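Local coordinates for protein interferon (Danio rerio, PDB 3PIV) that probably acts as a secreted type I interferon cytokine, engaging cell-surface receptors to signal antiviral defence, at residues E5-Y10 / K53-T58; K22-K27 / Q139-V144; L42-K47 / M151-S156; D60-L65 / E83-I88. All coordinates share one frame; numbering follows the deposited sequence.

Overall arrangement
The four contacts tie the helices, and the segment leading into the first of them, into one up-up-down-down cytokine bundle. Contacts 1 and 3 sit at the same end, with centres about 10 Å apart, and join directly where Tyr10 CG packs 3.5 Å from Ala155 CB. Contact 2 closes the other end, its centre about 22 Å from that of contact 1. Contact 4 lies deeper, about 8 Å from the chain's centre, and touches contact 2 where Ile140 CG2 meets Leu65 CD2 at 3.6 Å. Contacts 2 and 3 both use helix 134-158, while contacts 1 and 4 share helix 48-66. A bound nickel ion lies about 8 Å from the side chain of Ile63 in contact 4.

Contact 1: E5-Y10 / K53-T58; sequences EWLGRY and KFLVLT
Next to Leu55, the residue that receives Leu7 and Tyr10, the carbonyl oxygen Phe54 O is gripped by two donors: Thr58 OG1 at 2.7 Å and Thr58 N at 3.0 Å, arriving from opposite faces of the carbonyl plane. Thr58 OG1 stands off the carbonyl at a C=O...OG1 angle of 156°, tilted 23° from its plane, and threonine suits this buried helix position because its polar atom is satisfied one turn back. Thr58 OG1 also lies over the centre of the Phe54 ring, 3.4 Å above its plane.

The meeting of 5-10 with 53-58 is made of van der Waals touches, mostly apolar, with one phenol oxygen against a methyl. Leu55 divides its two methyl groups between two partners. Leu55 CD1 meets Leu7 CD2 at 3.9 Å, methyl against methyl, while Leu55 CD2 lies 3.9 Å from Tyr10 OH. Leu55 CD1 also comes within 4.4 Å of Tyr10 CE1, so the branched leucine end lies between an aliphatic chain and a phenol. Tyr10 carries CG anti to its own N (chi1 -163°), which sends the ring toward helix 48-66.

A type II turn from Leu7 to Tyr10 brings the two residues to the same partner. Gly8 N donates to Glu5 O at 3.0 Å, and glycine fits so close to that oxygen. Leu7 also rests on Ala158, and Tyr10 and Leu55 on Met151, so the N-terminal lead-in is sealed against the hydrophobic core of a helical cytokine bundle, the fold of type I interferons.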
loop_
_atom_site.group_PDB
_atom_site.type_symbol
_atom_site.label_atom_id
_atom_site.label_comp_id
_atom_site.label_asym_id
_atom_site.label_seq_id
_atom_site.Cartn_x
_atom_site.Cartn_y
_atom_site.Cartn_z
ATOM N N GLU A 5 4.212 14.570 -13.115
ATOM C CA GLU A 5 2.852 15.084 -13.166
ATOM C C GLU A 5 1.878 14.268 -12.318
ATOM O O GLU A 5 0.945 14.817 -11.733
ATOM C CB GLU A 5 2.367 15.122 -14.618
ATOM C CG GLU A 5 0.861 14.888 -14.789
ATOM C CD GLU A 5 0.010 16.042 -14.265
ATOM O OE1 GLU A 5 0.409 17.213 -14.456
ATOM O OE2 GLU A 5 -1.060 15.778 -13.669
ATOM N N TRP A 6 2.097 12.957 -12.245
ATOM C CA TRP A 6 1.088 12.064 -11.681
ATOM C C TRP A 6 0.963 12.114 -10.159
ATOM O O TRP A 6 0.109 11.437 -9.578
ATOM C CB TRP A 6 1.298 10.642 -12.186
ATOM C CG TRP A 6 1.245 10.574 -13.686
ATOM C CD1 TRP A 6 2.278 10.283 -14.541
ATOM C CD2 TRP A 6 0.102 10.833 -14.514
ATOM N NE1 TRP A 6 1.839 10.332 -15.846
ATOM C CE2 TRP A 6 0.509 10.669 -15.855
ATOM C CE3 TRP A 6 -1.228 11.183 -14.250
ATOM C CZ2 TRP A 6 -0.367 10.837 -16.926
ATOM C CZ3 TRP A 6 -2.094 11.346 -15.313
ATOM C CH2 TRP A 6 -1.663 11.175 -16.634
ATOM N N LEU A 7 1.804 12.932 -9.526
ATOM C CA LEU A 7 1.681 13.222 -8.100
ATOM C C LEU A 7 0.584 14.249 -7.839
ATOM O O LEU A 7 0.334 14.636 -6.694
ATOM C CB LEU A 7 2.998 13.759 -7.544
ATOM C CG LEU A 7 4.180 12.795 -7.509
ATOM C CD1 LEU A 7 5.461 13.569 -7.262
ATOM C CD2 LEU A 7 3.963 11.711 -6.448
ATOM N N GLY A 8 -0.067 14.701 -8.903
ATOM C CA GLY A 8 -1.099 15.706 -8.768
ATOM C C GLY A 8 -2.429 15.095 -8.394
ATOM O O GLY A 8 -2.805 14.038 -8.899
ATOM N N ARG A 9 -3.144 15.765 -7.497
ATOM C CA ARG A 9 -4.459 15.306 -7.075
ATOM C C ARG A 9 -4.395 13.944 -6.376
ATOM O O ARG A 9 -5.384 13.212 -6.333
ATOM C CB ARG A 9 -5.412 15.266 -8.271
ATOM C CG ARG A 9 -5.847 16.656 -8.750
ATOM C CD ARG A 9 -6.640 16.608 -10.068
ATOM N NE ARG A 9 -7.938 15.943 -9.941
ATOM C CZ ARG A 9 -8.261 14.802 -10.545
ATOM N NH1 ARG A 9 -7.378 14.193 -11.328
ATOM N NH2 ARG A 9 -9.468 14.272 -10.370
ATOM N N TYR A 10 -3.236 13.632 -5.802
ATOM C CA TYR A 10 -3.025 12.346 -5.144
ATOM C C TYR A 10 -3.976 12.168 -3.968
ATOM O O TYR A 10 -4.379 11.059 -3.647
ATOM C CB TYR A 10 -1.571 12.203 -4.676
ATOM C CG TYR A 10 -1.183 10.774 -4.376
ATOM C CD1 TYR A 10 -0.511 10.005 -5.321
ATOM C CD2 TYR A 10 -1.508 10.183 -3.158
ATOM C CE1 TYR A 10 -0.157 8.694 -5.057
ATOM C CE2 TYR A 10 -1.164 8.868 -2.884
ATOM C CZ TYR A 10 -0.489 8.128 -3.838
ATOM O OH TYR A 10 -0.146 6.824 -3.578
ATOM N N LYS A 53 9.327 6.222 -6.732
ATOM C CA LYS A 53 9.669 4.821 -6.895
ATOM C C LYS A 53 9.089 4.042 -5.735
ATOM O O LYS A 53 8.570 2.952 -5.921
ATOM C CB LYS A 53 11.180 4.622 -6.914
ATOM C CG LYS A 53 11.887 5.190 -8.133
ATOM C CD LYS A 53 13.314 4.691 -8.157
ATOM C CE LYS A 53 14.183 5.508 -9.089
ATOM N NZ LYS A 53 15.397 4.715 -9.474
ATOM N N PHE A 54 9.204 4.619 -4.540
ATOM C CA PHE A 54 8.660 4.040 -3.312
ATOM C C PHE A 54 7.136 3.952 -3.327
ATOM O O PHE A 54 6.554 3.011 -2.777
ATOM C CB PHE A 54 9.087 4.864 -2.090
ATOM C CG PHE A 54 8.547 4.324 -0.785
ATOM C CD1 PHE A 54 9.157 3.248 -0.161
ATOM C CD2 PHE A 54 7.401 4.867 -0.207
ATOM C CE1 PHE A 54 8.655 2.728 1.035
ATOM C CE2 PHE A 54 6.888 4.359 1.002
ATOM C CZ PHE A 54 7.516 3.292 1.621
ATOM N N LEU A 55 6.484 4.948 -3.919
ATOM C CA LEU A 55 5.032 4.911 -4.004
ATOM C C LEU A 55 4.605 3.778 -4.944
ATOM O O LEU A 55 3.676 3.038 -4.637
ATOM C CB LEU A 55 4.468 6.244 -4.461
ATOM C CG LEU A 55 4.497 7.341 -3.401
ATOM C CD1 LEU A 55 4.119 8.668 -4.028
ATOM C CD2 LEU A 55 3.562 7.002 -2.232
ATOM N N VAL A 56 5.305 3.631 -6.062
ATOM C CA VAL A 56 4.980 2.562 -7.000
ATOM C C VAL A 56 5.186 1.205 -6.359
ATOM O O VAL A 56 4.314 0.352 -6.454
ATOM C CB VAL A 56 5.795 2.620 -8.292
ATOM C CG1 VAL A 56 5.524 1.359 -9.156
ATOM C CG2 VAL A 56 5.450 3.868 -9.058
ATOM N N LEU A 57 6.330 1.015 -5.699
ATOM C CA LEU A 57 6.629 -0.244 -5.029
ATOM C C LEU A 57 5.550 -0.608 -4.023
ATOM O O LEU A 57 5.036 -1.723 -4.042
ATOM C CB LEU A 57 7.990 -0.185 -4.320
ATOM C CG LEU A 57 9.230 -0.250 -5.210
ATOM C CD1 LEU A 57 10.441 0.001 -4.376
ATOM C CD2 LEU A 57 9.326 -1.608 -5.950
ATOM N N THR A 58 5.208 0.340 -3.156
ATOM C CA THR A 58 4.223 0.106 -2.114
ATOM C C THR A 58 2.804 -0.128 -2.665
ATOM O O THR A 58 2.091 -1.037 -2.214
ATOM C CB THR A 58 4.229 1.251 -1.061
ATOM O OG1 THR A 58 5.585 1.560 -0.698
ATOM C CG2 THR A 58 3.485 0.809 0.171
#

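Contact 2: K22-K27 / Q139-V144; sequences KNMGGK and QIRRVV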
loop_
_atom_site.group_PDB
_atom_site.type_symbol
_atom_site.label_atom_id
_atom_site.label_comp_id
_atom_site.label_asym_id
_atom_site.label_seq_id
_atom_site.Cartn_x
_atom_site.Cartn_y
_atom_site.Cartn_z
ATOM N N LYS A 22 -12.589 1.391 3.927
ATOM C CA LYS A 22 -13.542 1.527 5.014
ATOM C C LYS A 22 -14.855 0.811 4.698
ATOM O O LYS A 22 -15.392 0.102 5.547
ATOM C CB LYS A 22 -13.828 2.998 5.293
ATOM C CG LYS A 22 -14.793 3.218 6.460
ATOM C CD LYS A 22 -15.069 4.702 6.668
ATOM C CE LYS A 22 -15.690 5.340 5.422
ATOM N NZ LYS A 22 -15.851 6.818 5.584
ATOM N N ASN A 23 -15.365 0.980 3.480
ATOM C CA ASN A 23 -16.681 0.413 3.149
ATOM C C ASN A 23 -16.742 -1.095 2.807
ATOM O O ASN A 23 -17.815 -1.685 2.816
ATOM C CB ASN A 23 -17.378 1.268 2.079
ATOM C CG ASN A 23 -17.621 2.704 2.559
ATOM O OD1 ASN A 23 -17.709 3.644 1.762
ATOM N ND2 ASN A 23 -17.717 2.871 3.871
ATOM N N MET A 24 -15.599 -1.722 2.536
ATOM C CA MET A 24 -15.595 -3.144 2.171
ATOM C C MET A 24 -15.918 -4.061 3.346
ATOM O O MET A 24 -16.299 -5.210 3.157
ATOM C CB MET A 24 -14.265 -3.564 1.517
ATOM C CG MET A 24 -13.001 -3.432 2.395
ATOM S SD MET A 24 -11.534 -4.193 1.633
ATOM C CE MET A 24 -11.146 -3.049 0.321
ATOM N N GLY A 25 -15.780 -3.562 4.562
ATOM C CA GLY A 25 -15.965 -4.425 5.708
ATOM C C GLY A 25 -16.469 -3.679 6.918
ATOM O O GLY A 25 -16.999 -2.578 6.813
ATOM N N GLY A 26 -16.298 -4.290 8.083
ATOM C CA GLY A 26 -16.789 -3.706 9.314
ATOM C C GLY A 26 -15.965 -2.506 9.712
ATOM O O GLY A 26 -15.283 -1.899 8.874
ATOM N N LYS A 27 -16.045 -2.152 10.990
ATOM C CA LYS A 27 -15.193 -1.116 11.541
ATOM C C LYS A 27 -13.775 -1.676 11.627
ATOM O O LYS A 27 -13.581 -2.898 11.641
ATOM C CB LYS A 27 -15.693 -0.682 12.925
ATOM C CG LYS A 27 -15.066 -1.451 14.084
ATOM C CD LYS A 27 -15.927 -2.616 14.535
ATOM C CE LYS A 27 -16.817 -2.217 15.703
ATOM N NZ LYS A 27 -17.807 -3.280 16.040
ATOM N N GLN A 139 -6.255 -7.329 10.598
ATOM C CA GLN A 139 -4.967 -6.705 10.863
ATOM C C GLN A 139 -4.384 -6.175 9.558
ATOM O O GLN A 139 -3.958 -5.027 9.496
ATOM C CB GLN A 139 -3.998 -7.675 11.516
ATOM C CG GLN A 139 -4.304 -7.907 12.969
ATOM C CD GLN A 139 -4.350 -6.602 13.744
ATOM O OE1 GLN A 139 -3.322 -5.949 13.935
ATOM N NE2 GLN A 139 -5.544 -6.220 14.200
ATOM N N ILE A 140 -4.369 -7.002 8.514
ATOM C CA ILE A 140 -3.842 -6.550 7.230
ATOM C C ILE A 140 -4.573 -5.284 6.756
ATOM O O ILE A 140 -3.945 -4.307 6.347
ATOM C CB ILE A 140 -3.886 -7.666 6.146
ATOM C CG1 ILE A 140 -2.604 -8.505 6.185
ATOM C CG2 ILE A 140 -4.027 -7.065 4.753
ATOM C CD1 ILE A 140 -2.135 -8.908 7.554
ATOM N N ARG A 141 -5.898 -5.302 6.838
ATOM C CA ARG A 141 -6.710 -4.160 6.462
ATOM C C ARG A 141 -6.361 -2.903 7.291
ATOM O O ARG A 141 -6.203 -1.800 6.746
ATOM C CB ARG A 141 -8.181 -4.531 6.610
ATOM C CG ARG A 141 -9.142 -3.439 6.280
ATOM C CD ARG A 141 -10.541 -3.997 6.227
ATOM N NE ARG A 141 -11.539 -2.953 6.076
ATOM C CZ ARG A 141 -12.476 -2.682 6.976
ATOM N NH1 ARG A 141 -12.542 -3.389 8.093
ATOM N NH2 ARG A 141 -13.353 -1.717 6.747
ATOM N N ARG A 142 -6.233 -3.063 8.602
ATOM C CA ARG A 142 -5.854 -1.920 9.438
ATOM C C ARG A 142 -4.461 -1.412 9.039
ATOM O O ARG A 142 -4.251 -0.207 8.944
ATOM C CB ARG A 142 -5.896 -2.269 10.923
ATOM C CG ARG A 142 -5.459 -1.104 11.860
ATOM C CD ARG A 142 -6.266 0.161 11.611
ATOM N NE ARG A 142 -5.792 1.320 12.378
ATOM C CZ ARG A 142 -4.791 2.114 12.000
ATOM N NH1 ARG A 142 -4.138 1.875 10.868
ATOM N NH2 ARG A 142 -4.430 3.147 12.759
ATOM N N VAL A 143 -3.533 -2.332 8.770
ATOM C CA VAL A 143 -2.169 -1.973 8.360
ATOM C C VAL A 143 -2.155 -1.190 7.041
ATOM O O VAL A 143 -1.471 -0.180 6.924
ATOM C CB VAL A 143 -1.237 -3.211 8.243
ATOM C CG1 VAL A 143 0.001 -2.887 7.408
ATOM C CG2 VAL A 143 -0.829 -3.711 9.628
ATOM N N VAL A 144 -2.930 -1.653 6.064
ATOM C CA VAL A 144 -3.018 -0.991 4.763
ATOM C C VAL A 144 -3.555 0.436 4.905
ATOM O O VAL A 144 -3.117 1.349 4.200
ATOM C CB VAL A 144 -3.904 -1.789 3.789
ATOM C CG1 VAL A 144 -4.265 -0.952 2.566
ATOM C CG2 VAL A 144 -3.190 -3.057 3.368
#
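Arg141 reaches across from helix 134-158 and holds Gly26 O with both terminal nitrogens. Arg141 NH2 to Gly26 O is 2.9 Å (N-H...O 156°); Arg141 NH1 to Gly26 O is 3.2 Å and more bent (137°). Gly26 O lies almost in the guanidinium plane, but NH1 stands well above the carbonyl plane, so the two donors do not share the oxygen equally. Arginine suits the place because its chain, extended from CG to NE, is long enough to span the gap.

The tight part is this guanidinium edge, where Lys22 O also lies 3.0 Å from Arg141 NH2. Gly25 covers one face, its CA 3.8 Å above the plane; lacking a side chain, it can lie this near Arg141 CZ. Met24 CG adds an apolar touch, 4.0 Å from Arg141 NE. Leu21 O takes a further bond from NH2, Glu138 forms a salt bridge with NH1, and Tyr28 gives a cation-pi partner. By contrast, the solvent side is loose: Lys22 and Lys27 are exposed, and their CB atoms point away from helix 134-158. The arrangement belongs to the start of the long overhand connection after the first helix in up-up-down-down helical cytokines, pinned here to the last helix.

Contact 3: L42-K47 / M151-S156; sequences LMDKSK and MDIIAS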
loop_
_atom_site.group_PDB
_atom_site.type_symbol
_atom_site.label_atom_id
_atom_site.label_comp_id
_atom_site.label_asym_id
_atom_site.label_seq_id
_atom_site.Cartn_x
_atom_site.Cartn_y
_atom_site.Cartn_z
ATOM N N LEU A 42 12.047 7.885 6.904
ATOM C CA LEU A 42 13.119 7.987 5.915
ATOM C C LEU A 42 12.605 8.468 4.554
ATOM O O LEU A 42 13.184 9.362 3.951
ATOM C CB LEU A 42 13.830 6.641 5.773
ATOM C CG LEU A 42 14.771 6.380 4.589
ATOM C CD1 LEU A 42 16.073 7.142 4.734
ATOM C CD2 LEU A 42 15.054 4.887 4.453
ATOM N N MET A 43 11.508 7.888 4.078
ATOM C CA MET A 43 10.962 8.280 2.787
ATOM C C MET A 43 10.431 9.718 2.810
ATOM O O MET A 43 10.476 10.446 1.802
ATOM C CB MET A 43 9.880 7.288 2.329
ATOM C CG MET A 43 10.379 5.856 2.097
ATOM S SD MET A 43 11.931 5.713 1.171
ATOM C CE MET A 43 11.600 6.842 -0.191
ATOM N N ASP A 44 9.931 10.137 3.966
ATOM C CA ASP A 44 9.424 11.496 4.104
ATOM C C ASP A 44 10.474 12.545 3.674
ATOM O O ASP A 44 10.120 13.603 3.142
ATOM C CB ASP A 44 8.969 11.758 5.545
ATOM C CG ASP A 44 7.634 11.094 5.878
ATOM O OD1 ASP A 44 6.804 10.893 4.965
ATOM O OD2 ASP A 44 7.414 10.775 7.067
ATOM N N LYS A 45 11.755 12.251 3.900
ATOM C CA LYS A 45 12.810 13.222 3.602
ATOM C C LYS A 45 13.767 12.782 2.495
ATOM O O LYS A 45 14.804 13.412 2.273
ATOM C CB LYS A 45 13.582 13.608 4.868
ATOM C CG LYS A 45 14.095 12.439 5.696
ATOM C CD LYS A 45 14.481 12.920 7.100
ATOM C CE LYS A 45 15.042 11.794 7.965
ATOM N NZ LYS A 45 16.321 11.239 7.422
ATOM N N SER A 46 13.409 11.711 1.796
ATOM C CA SER A 46 14.174 11.251 0.641
ATOM C C SER A 46 13.895 12.156 -0.540
ATOM O O SER A 46 12.931 12.911 -0.521
ATOM C CB SER A 46 13.779 9.823 0.285
ATOM O OG SER A 46 14.124 8.935 1.324
ATOM N N LYS A 47 14.734 12.071 -1.569
ATOM C CA LYS A 47 14.541 12.843 -2.798
ATOM C C LYS A 47 13.263 12.409 -3.506
ATOM O O LYS A 47 12.763 11.311 -3.261
ATOM C CB LYS A 47 15.742 12.664 -3.735
ATOM C CG LYS A 47 17.068 13.000 -3.067
ATOM C CD LYS A 47 18.233 12.922 -4.042
ATOM C CE LYS A 47 19.482 13.577 -3.457
ATOM N NZ LYS A 47 19.875 12.985 -2.149
ATOM N N MET A 151 1.492 7.280 2.866
ATOM C CA MET A 151 1.773 7.507 1.451
ATOM C C MET A 151 1.301 8.877 1.009
ATOM O O MET A 151 1.953 9.530 0.225
ATOM C CB MET A 151 1.147 6.420 0.570
ATOM C CG MET A 151 1.833 5.068 0.721
ATOM S SD MET A 151 0.813 3.720 0.089
ATOM C CE MET A 151 1.317 3.724 -1.635
ATOM N N ASP A 152 0.168 9.307 1.536
ATOM C CA ASP A 152 -0.417 10.594 1.175
ATOM C C ASP A 152 0.464 11.770 1.626
ATOM O O ASP A 152 0.544 12.802 0.960
ATOM C CB ASP A 152 -1.813 10.704 1.795
ATOM C CG ASP A 152 -2.490 12.014 1.478
ATOM O OD1 ASP A 152 -2.962 12.186 0.330
ATOM O OD2 ASP A 152 -2.555 12.870 2.382
ATOM N N ILE A 153 1.125 11.601 2.760
ATOM C CA ILE A 153 2.054 12.602 3.250
ATOM C C ILE A 153 3.236 12.688 2.298
ATOM O O ILE A 153 3.618 13.760 1.855
ATOM C CB ILE A 153 2.546 12.259 4.668
ATOM C CG1 ILE A 153 1.396 12.395 5.676
ATOM C CG2 ILE A 153 3.716 13.152 5.067
ATOM C CD1 ILE A 153 1.822 12.122 7.102
ATOM N N ILE A 154 3.797 11.537 1.973
ATOM C CA ILE A 154 4.903 11.465 1.027
ATOM C C ILE A 154 4.543 12.073 -0.324
ATOM O O ILE A 154 5.359 12.760 -0.928
ATOM C CB ILE A 154 5.365 10.016 0.841
ATOM C CG1 ILE A 154 6.054 9.528 2.127
ATOM C CG2 ILE A 154 6.275 9.893 -0.380
ATOM C CD1 ILE A 154 6.205 8.023 2.190
ATOM N N ALA A 155 3.329 11.818 -0.804
ATOM C CA ALA A 155 2.899 12.387 -2.068
ATOM C C ALA A 155 2.795 13.904 -1.945
ATOM O O ALA A 155 3.293 14.631 -2.800
ATOM C CB ALA A 155 1.570 11.788 -2.521
ATOM N N SER A 156 2.155 14.379 -0.878
ATOM C CA SER A 156 2.077 15.815 -0.636
ATOM C C SER A 156 3.461 16.414 -0.706
ATOM O O SER A 156 3.697 17.343 -1.479
ATOM C CB SER A 156 1.476 16.141 0.739
ATOM O OG SER A 156 0.077 15.966 0.740
#
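The last turn of helix 37-44 comes close to helix 134-158, with Asp44 CA only 5.5 Å from Ile154 CA. Four residues make the contact: Met43 and Asp44 against Ile153 and Ile154. Met43 meets helix 134-158 through the base of its chain: Met43 CB packs 3.8 Å from Ile154 CD1, while the rest of the methionine bends at chi2 and chi3 and leads off to the side. Flexible methionine suits such a seat, since it can fill the core away from the crossing.

Asp44 lays its carboxylate along the flank of the isoleucines. Asp44 OD1 lies 3.2 Å from Ile154 CG1, the two side chains crossing at about a right angle, and 3.8 Å from Ile153 CG2. This methylene contact supplies no polar partner, but Asp44 OD2 forms a salt bridge with Arg150, one helical turn before Ile154, and that bond would favour the ionised carboxylate. Where helix 37-44 gives way to loop, Leu42 O takes Lys45 N at 3.2 Å and Ser46 OG at 2.8 Å from opposite faces of its plane; serine there replaces a lost helical donor.

Around the contact, Gln51 of helix 48-66 bonds to Met43 O and also touches Ile154, Phe54 and Tyr112 cover Met43, and Tyr40 backs Ile154, so the short helix is lodged against helices 48-66, 111-129 and 134-158 together.

Contact 4: D60-L65 / E83-I88; sequences DHIIHL and EDFLNI
Helices 48-66 and 79-101, neighbours running in roughly opposite directions within the interferon's helical bundle, meet where Ile62 and Ile63 face Phe85 and Leu86. The backbones draw near at Ile63 and Leu86, whose CA atoms are 5.4 Å apart.

Ile62 offers its CG2 methyl to the edge of the Phe85 ring, 3.7 Å from CE1 and 4.1 Å from CZ, with the two side chains at about a right angle. A chi1 of -178° turns the Phe85 ring away from its own backbone N and across to Ile62. An aromatic suits this place because its thin edge fits between helices while its bulk reaches other partners: Leu21, Val144 and Leu148 also touch it.

On the other side of the interface, Leu86 reaches over the opposite helix rather than meeting only a side chain. Leu86 CD2 lies 3.5 Å from Ile63 O. The methyl-to-methyl distance, from Leu86 CD2 to Ile63 CG2, is 4.2 Å. In return, Ile63 CG1 approaches Leu86 O at 3.9 Å, so each branched residue lies against the other's backbone.

With charged neighbours such as Asp60 and Glu83 engaged elsewhere, in salt bridges to Lys97 and Arg69, the junction itself rests on shape and on burial of apolar surface, and at this point the helices are probably held by dispersion and the hydrophobic effect rather than by directed polar bonds.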
loop_
_atom_site.group_PDB
_atom_site.type_symbol
_atom_site.label_atom_id
_atom_site.label_comp_id
_atom_site.label_asym_id
_atom_site.label_seq_id
_atom_site.Cartn_x
_atom_site.Cartn_y
_atom_site.Cartn_z
ATOM N N ASP A 60 2.079 -1.382 -5.444
ATOM C CA ASP A 60 2.030 -2.675 -6.101
ATOM C C ASP A 60 1.974 -3.787 -5.066
ATOM O O ASP A 60 1.307 -4.796 -5.285
ATOM C CB ASP A 60 3.206 -2.860 -7.056
ATOM C CG ASP A 60 3.045 -2.084 -8.366
ATOM O OD1 ASP A 60 1.986 -1.486 -8.623
ATOM O OD2 ASP A 60 4.012 -2.070 -9.148
ATOM N N HIS A 61 2.630 -3.574 -3.925
ATOM C CA HIS A 61 2.624 -4.550 -2.843
ATOM C C HIS A 61 1.249 -4.662 -2.222
ATOM O O HIS A 61 0.785 -5.754 -1.916
ATOM C CB HIS A 61 3.655 -4.184 -1.757
ATOM C CG HIS A 61 5.043 -4.652 -2.068
ATOM N ND1 HIS A 61 6.144 -3.819 -2.036
ATOM C CD2 HIS A 61 5.504 -5.866 -2.449
ATOM C CE1 HIS A 61 7.223 -4.506 -2.367
ATOM N NE2 HIS A 61 6.857 -5.747 -2.644
ATOM N N ILE A 62 0.601 -3.522 -2.016
ATOM C CA ILE A 62 -0.748 -3.521 -1.466
ATOM C C ILE A 62 -1.706 -4.221 -2.432
ATOM O O ILE A 62 -2.519 -5.037 -2.026
ATOM C CB ILE A 62 -1.244 -2.088 -1.200
ATOM C CG1 ILE A 62 -0.462 -1.467 -0.032
ATOM C CG2 ILE A 62 -2.734 -2.093 -0.913
ATOM C CD1 ILE A 62 -0.708 0.050 0.153
ATOM N N ILE A 63 -1.605 -3.905 -3.721
ATOM C CA ILE A 63 -2.460 -4.564 -4.702
ATOM C C ILE A 63 -2.279 -6.077 -4.600
ATOM O O ILE A 63 -3.240 -6.830 -4.521
ATOM C CB ILE A 63 -2.159 -4.088 -6.139
ATOM C CG1 ILE A 63 -2.582 -2.626 -6.301
ATOM C CG2 ILE A 63 -2.847 -4.984 -7.141
ATOM C CD1 ILE A 63 -1.718 -1.825 -7.249
ATOM N N HIS A 64 -1.030 -6.507 -4.550
ATOM C CA HIS A 64 -0.724 -7.925 -4.534
ATOM C C HIS A 64 -1.230 -8.612 -3.279
ATOM O O HIS A 64 -1.741 -9.740 -3.338
ATOM C CB HIS A 64 0.774 -8.126 -4.726
ATOM C CG HIS A 64 1.253 -7.678 -6.071
ATOM N ND1 HIS A 64 2.549 -7.290 -6.316
ATOM C CD2 HIS A 64 0.589 -7.550 -7.247
ATOM C CE1 HIS A 64 2.672 -6.950 -7.592
ATOM N NE2 HIS A 64 1.497 -7.099 -8.176
ATOM N N LEU A 65 -1.111 -7.919 -2.151
ATOM C CA LEU A 65 -1.558 -8.456 -0.865
ATOM C C LEU A 65 -3.065 -8.663 -0.861
ATOM O O LEU A 65 -3.566 -9.672 -0.344
ATOM C CB LEU A 65 -1.168 -7.497 0.270
ATOM C CG LEU A 65 -1.498 -7.901 1.709
ATOM C CD1 LEU A 65 -0.896 -9.252 2.048
ATOM C CD2 LEU A 65 -1.026 -6.843 2.693
ATOM N N GLU A 83 -12.199 -5.409 -5.482
ATOM C CA GLU A 83 -11.749 -5.224 -6.856
ATOM C C GLU A 83 -11.614 -3.730 -7.188
ATOM O O GLU A 83 -10.660 -3.304 -7.836
ATOM C CB GLU A 83 -12.704 -5.938 -7.832
ATOM C CG GLU A 83 -12.425 -5.652 -9.312
ATOM C CD GLU A 83 -11.123 -6.256 -9.812
ATOM O OE1 GLU A 83 -10.474 -7.034 -9.077
ATOM O OE2 GLU A 83 -10.732 -5.944 -10.952
ATOM N N ASP A 84 -12.569 -2.928 -6.749
ATOM C CA ASP A 84 -12.455 -1.492 -6.987
ATOM C C ASP A 84 -11.201 -0.921 -6.327
ATOM O O ASP A 84 -10.503 -0.078 -6.910
ATOM C CB ASP A 84 -13.711 -0.757 -6.520
ATOM C CG ASP A 84 -14.918 -1.060 -7.401
ATOM O OD1 ASP A 84 -14.719 -1.304 -8.608
ATOM O OD2 ASP A 84 -16.054 -1.055 -6.888
ATOM N N PHE A 85 -10.913 -1.407 -5.122
ATOM C CA PHE A 85 -9.763 -0.953 -4.356
ATOM C C PHE A 85 -8.494 -1.244 -5.135
ATOM O O PHE A 85 -7.616 -0.381 -5.271
ATOM C CB PHE A 85 -9.735 -1.665 -3.007
ATOM C CG PHE A 85 -8.606 -1.244 -2.118
ATOM C CD1 PHE A 85 -7.496 -2.046 -1.963
ATOM C CD2 PHE A 85 -8.673 -0.047 -1.411
ATOM C CE1 PHE A 85 -6.443 -1.656 -1.130
ATOM C CE2 PHE A 85 -7.638 0.346 -0.578
ATOM C CZ PHE A 85 -6.519 -0.460 -0.437
ATOM N N LEU A 86 -8.406 -2.472 -5.646
ATOM C CA LEU A 86 -7.271 -2.902 -6.443
ATOM C C LEU A 86 -7.091 -2.001 -7.651
ATOM O O LEU A 86 -5.973 -1.629 -8.005
ATOM C CB LEU A 86 -7.490 -4.330 -6.954
ATOM C CG LEU A 86 -7.610 -5.451 -5.932
ATOM C CD1 LEU A 86 -7.721 -6.817 -6.664
ATOM C CD2 LEU A 86 -6.403 -5.414 -5.014
ATOM N N ASN A 87 -8.209 -1.680 -8.287
ATOM C CA ASN A 87 -8.208 -0.934 -9.538
ATOM C C ASN A 87 -7.812 0.518 -9.349
ATOM O O ASN A 87 -7.031 1.062 -10.115
ATOM C CB ASN A 87 -9.587 -1.026 -10.191
ATOM C CG ASN A 87 -9.778 -2.327 -10.940
ATOM O OD1 ASN A 87 -8.806 -2.943 -11.391
ATOM N ND2 ASN A 87 -11.029 -2.753 -11.087
ATOM N N ILE A 88 -8.354 1.148 -8.321
ATOM C CA ILE A 88 -8.009 2.533 -8.061
ATOM C C ILE A 88 -6.491 2.637 -7.866
ATOM O O ILE A 88 -5.817 3.472 -8.469
ATOM C CB ILE A 88 -8.827 3.100 -6.872
ATOM C CG1 ILE A 88 -9.137 4.579 -7.083
ATOM C CG2 ILE A 88 -8.120 2.900 -5.548
ATOM C CD1 ILE A 88 -8.018 5.499 -6.663
#